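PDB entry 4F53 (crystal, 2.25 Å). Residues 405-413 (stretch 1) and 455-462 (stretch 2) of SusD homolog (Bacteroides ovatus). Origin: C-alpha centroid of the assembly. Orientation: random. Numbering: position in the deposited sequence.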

# COMPACT_ATOMS: atom_id res chain seq x y z
N ASP A 405 -19.56 -3.40 -21.68
CA ASP A 405 -19.81 -2.09 -21.09
C ASP A 405 -19.54 -2.19 -19.59
O ASP A 405 -20.37 -2.73 -18.85
N TYR A 406 -18.38 -1.68 -19.14
CA TYR A 406 -17.99 -1.77 -17.74
C TYR A 406 -18.26 -0.46 -16.98
O TYR A 406 -17.68 -0.24 -15.92
N SER A 407 -19.23 0.33 -17.45
CA SER A 407 -19.69 1.55 -16.78
C SER A 407 -20.20 1.21 -15.36
O SER A 407 -20.72 0.11 -15.12
N GLY A 408 -20.07 2.15 -14.45
CA GLY A 408 -20.53 1.98 -13.08
C GLY A 408 -20.52 3.31 -12.37
O GLY A 408 -20.35 4.35 -13.01
N ALA A 409 -20.73 3.31 -11.05
CA ALA A 409 -20.74 4.57 -10.32
C ALA A 409 -20.21 4.42 -8.93
O ALA A 409 -20.50 3.42 -8.27
N ILE A 410 -19.40 5.40 -8.50
CA ILE A 410 -18.88 5.50 -7.13
C ILE A 410 -19.93 6.29 -6.36
O ILE A 410 -20.30 7.39 -6.77
N ASN A 411 -20.45 5.73 -5.28
CA ASN A 411 -21.47 6.46 -4.53
C ASN A 411 -20.83 7.22 -3.37
O ASN A 411 -20.62 6.67 -2.29
N THR A 412 -20.47 8.50 -3.63
CA THR A 412 -19.84 9.36 -2.62
C THR A 412 -20.10 10.82 -2.95
O THR A 412 -20.17 11.17 -4.13
N ASN A 413 -20.12 11.68 -1.94
CA ASN A 413 -20.28 13.12 -2.12
C ASN A 413 -19.03 13.87 -1.66
O ASN A 413 -19.04 15.10 -1.59
N PRO A 455 -11.11 5.40 0.30
CA PRO A 455 -12.21 6.06 -0.44
C PRO A 455 -13.27 5.05 -0.86
O PRO A 455 -13.00 3.84 -0.90
N LYS A 456 -14.46 5.53 -1.21
CA LYS A 456 -15.48 4.63 -1.76
C LYS A 456 -14.97 4.16 -3.14
O LYS A 456 -14.47 4.97 -3.92
N LEU A 457 -14.98 2.86 -3.38
CA LEU A 457 -14.52 2.27 -4.63
C LEU A 457 -15.67 1.54 -5.32
O LEU A 457 -16.66 1.17 -4.68
N MSE A 458 -15.54 1.33 -6.64
CA MSE A 458 -16.53 0.54 -7.36
C MSE A 458 -16.31 -0.93 -7.03
O MSE A 458 -15.16 -1.33 -6.80
N PRO A 459 -17.35 -1.78 -6.98
CA PRO A 459 -17.06 -3.20 -6.78
C PRO A 459 -16.39 -3.78 -8.03
O PRO A 459 -16.48 -3.19 -9.13
N MSE A 460 -15.72 -4.93 -7.89
CA MSE A 460 -15.10 -5.64 -9.02
C MSE A 460 -16.15 -5.97 -10.06
O MSE A 460 -17.25 -6.36 -9.69
N ALA A 461 -15.85 -5.76 -11.37
CA ALA A 461 -16.78 -6.01 -12.47
C ALA A 461 -17.31 -7.48 -12.45
O ALA A 461 -18.49 -7.72 -12.69
N ALA A 462 -16.41 -8.42 -12.14
CA ALA A 462 -16.67 -9.84 -12.02
C ALA A 462 -16.13 -10.37 -10.69
O ALA A 462 -14.94 -10.30 -10.42

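Two irregular segments can pack side by side without a single direct hydrogen bond between them, and residues 405-413 and 455-462 of this SusD homolog illustrate how. The segments run roughly antiparallel, their end-to-end directions 166° apart, and bury 386 Å² between them.

The direct contact is largely apolar. At its centre, Ile 410 (chi1 m, chi2 t) meets the selenomethionine Met 458 (m, t, m), with Ile 410 CG1 3.7 Å from Met 458 CG. Both CA-to-CB bonds point sideways, yet the two side chains meet. Ile 410 CG2 also reaches Lys 456, two residues before Met 458, at 3.4 Å from Lys 456 O and 3.8 Å from Lys 456 CB. The extended chi2 of Met 458 carries its selenium to the backbone of Gly 408, where Met 458 SE lies 3.8 Å from Gly 408 C. The absence of a side chain matters here: an ideal CB on Gly 408 would point toward the other stretch and sit tightly against Met 458 SE, at 3.2 Å. Farther along, Ala 461 points toward Tyr 406, whose m rotamer brings the ring nearer; Tyr 406 CD1 and Ala 461 CB are 3.7 Å apart, in an oblique approach.

Lys 456 shows that a charged residue can contribute through its aliphatic portion. It points toward stretch 1 with all four chi angles m, and Lys 456 CG packs 3.9 Å from Thr 412 CB. Lys 456 NZ comes within 3.7 Å of Asn 411 O, a proximity rather than a hydrogen bond.

Polar linkage is left to solvent. One water accepts from Asn 411 N at 3.3 Å and donates to Leu 457 O at 2.9 Å, bridging the two backbones. Away from the interface, Asp 405 OD1 accepts from Ser 407 OG at 2.5 Å and from Ser 407 N at 3.3 Å, tying down the start of stretch 1 locally.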

# COMPACT_ATOMS: atom_id res chain seq x y z
CB ASP A 405 -21.24 -1.60 -21.39
CG ASP A 405 -21.60 -0.29 -20.71
OD1 ASP A 405 -20.67 0.48 -20.38
OD2 ASP A 405 -22.81 -0.01 -20.53
CB TYR A 406 -16.54 -2.24 -17.62
CG TYR A 406 -16.40 -3.70 -17.98
CD1 TYR A 406 -17.03 -4.69 -17.23
CD2 TYR A 406 -15.71 -4.10 -19.13
CE1 TYR A 406 -16.97 -6.03 -17.59
CE2 TYR A 406 -15.60 -5.45 -19.47
CZ TYR A 406 -16.25 -6.41 -18.71
OH TYR A 406 -16.14 -7.74 -19.02
CB SER A 407 -20.82 2.21 -17.58
OG SER A 407 -20.44 2.52 -18.91
CB ALA A 409 -22.15 5.14 -10.27
CB ILE A 410 -17.46 6.11 -7.03
CG1 ILE A 410 -16.41 5.22 -7.73
CG2 ILE A 410 -17.09 6.34 -5.55
CD1 ILE A 410 -15.16 5.89 -8.14
CB ASN A 411 -22.58 5.50 -4.08
CG ASN A 411 -23.24 4.80 -5.26
OD1 ASN A 411 -23.74 5.43 -6.23
ND2 ASN A 411 -23.20 3.47 -5.25
CB THR A 412 -18.29 9.10 -2.50
OG1 THR A 412 -17.80 9.95 -1.49
CG2 THR A 412 -17.50 9.45 -3.78
CB ASN A 413 -21.52 13.65 -1.37
CG ASN A 413 -22.71 13.87 -2.26
OD1 ASN A 413 -22.66 14.59 -3.27
ND2 ASN A 413 -23.83 13.25 -1.90
CB PRO A 455 -11.49 6.66 -1.67
CG PRO A 455 -10.44 5.63 -1.95
CD PRO A 455 -9.92 5.21 -0.58
CB LYS A 456 -16.86 5.31 -1.87
CG LYS A 456 -17.42 5.85 -0.55
CD LYS A 456 -17.52 4.83 0.59
CE LYS A 456 -18.53 3.71 0.37
NZ LYS A 456 -19.93 4.20 0.37
CB LEU A 457 -13.36 1.26 -4.39
CG LEU A 457 -12.05 1.79 -3.79
CD1 LEU A 457 -11.14 0.63 -3.42
CD2 LEU A 457 -11.36 2.76 -4.76
CB MSE A 458 -16.40 0.78 -8.87
CG MSE A 458 -17.19 1.98 -9.33
SE MSE A 458 -16.99 2.39 -11.22
CE MSE A 458 -15.19 3.13 -11.19
CB PRO A 459 -18.45 -3.79 -6.54
CG PRO A 459 -19.36 -2.92 -7.33
CD PRO A 459 -18.79 -1.54 -7.21
CB MSE A 460 -14.38 -6.91 -8.54
CG MSE A 460 -13.24 -6.61 -7.58
SE MSE A 460 -11.88 -5.43 -8.29
CE MSE A 460 -10.56 -5.68 -6.81
CB ALA A 461 -16.12 -5.72 -13.80
CB ALA A 462 -16.04 -10.60 -13.18
O HOH W 1 -19.00 2.93 -4.37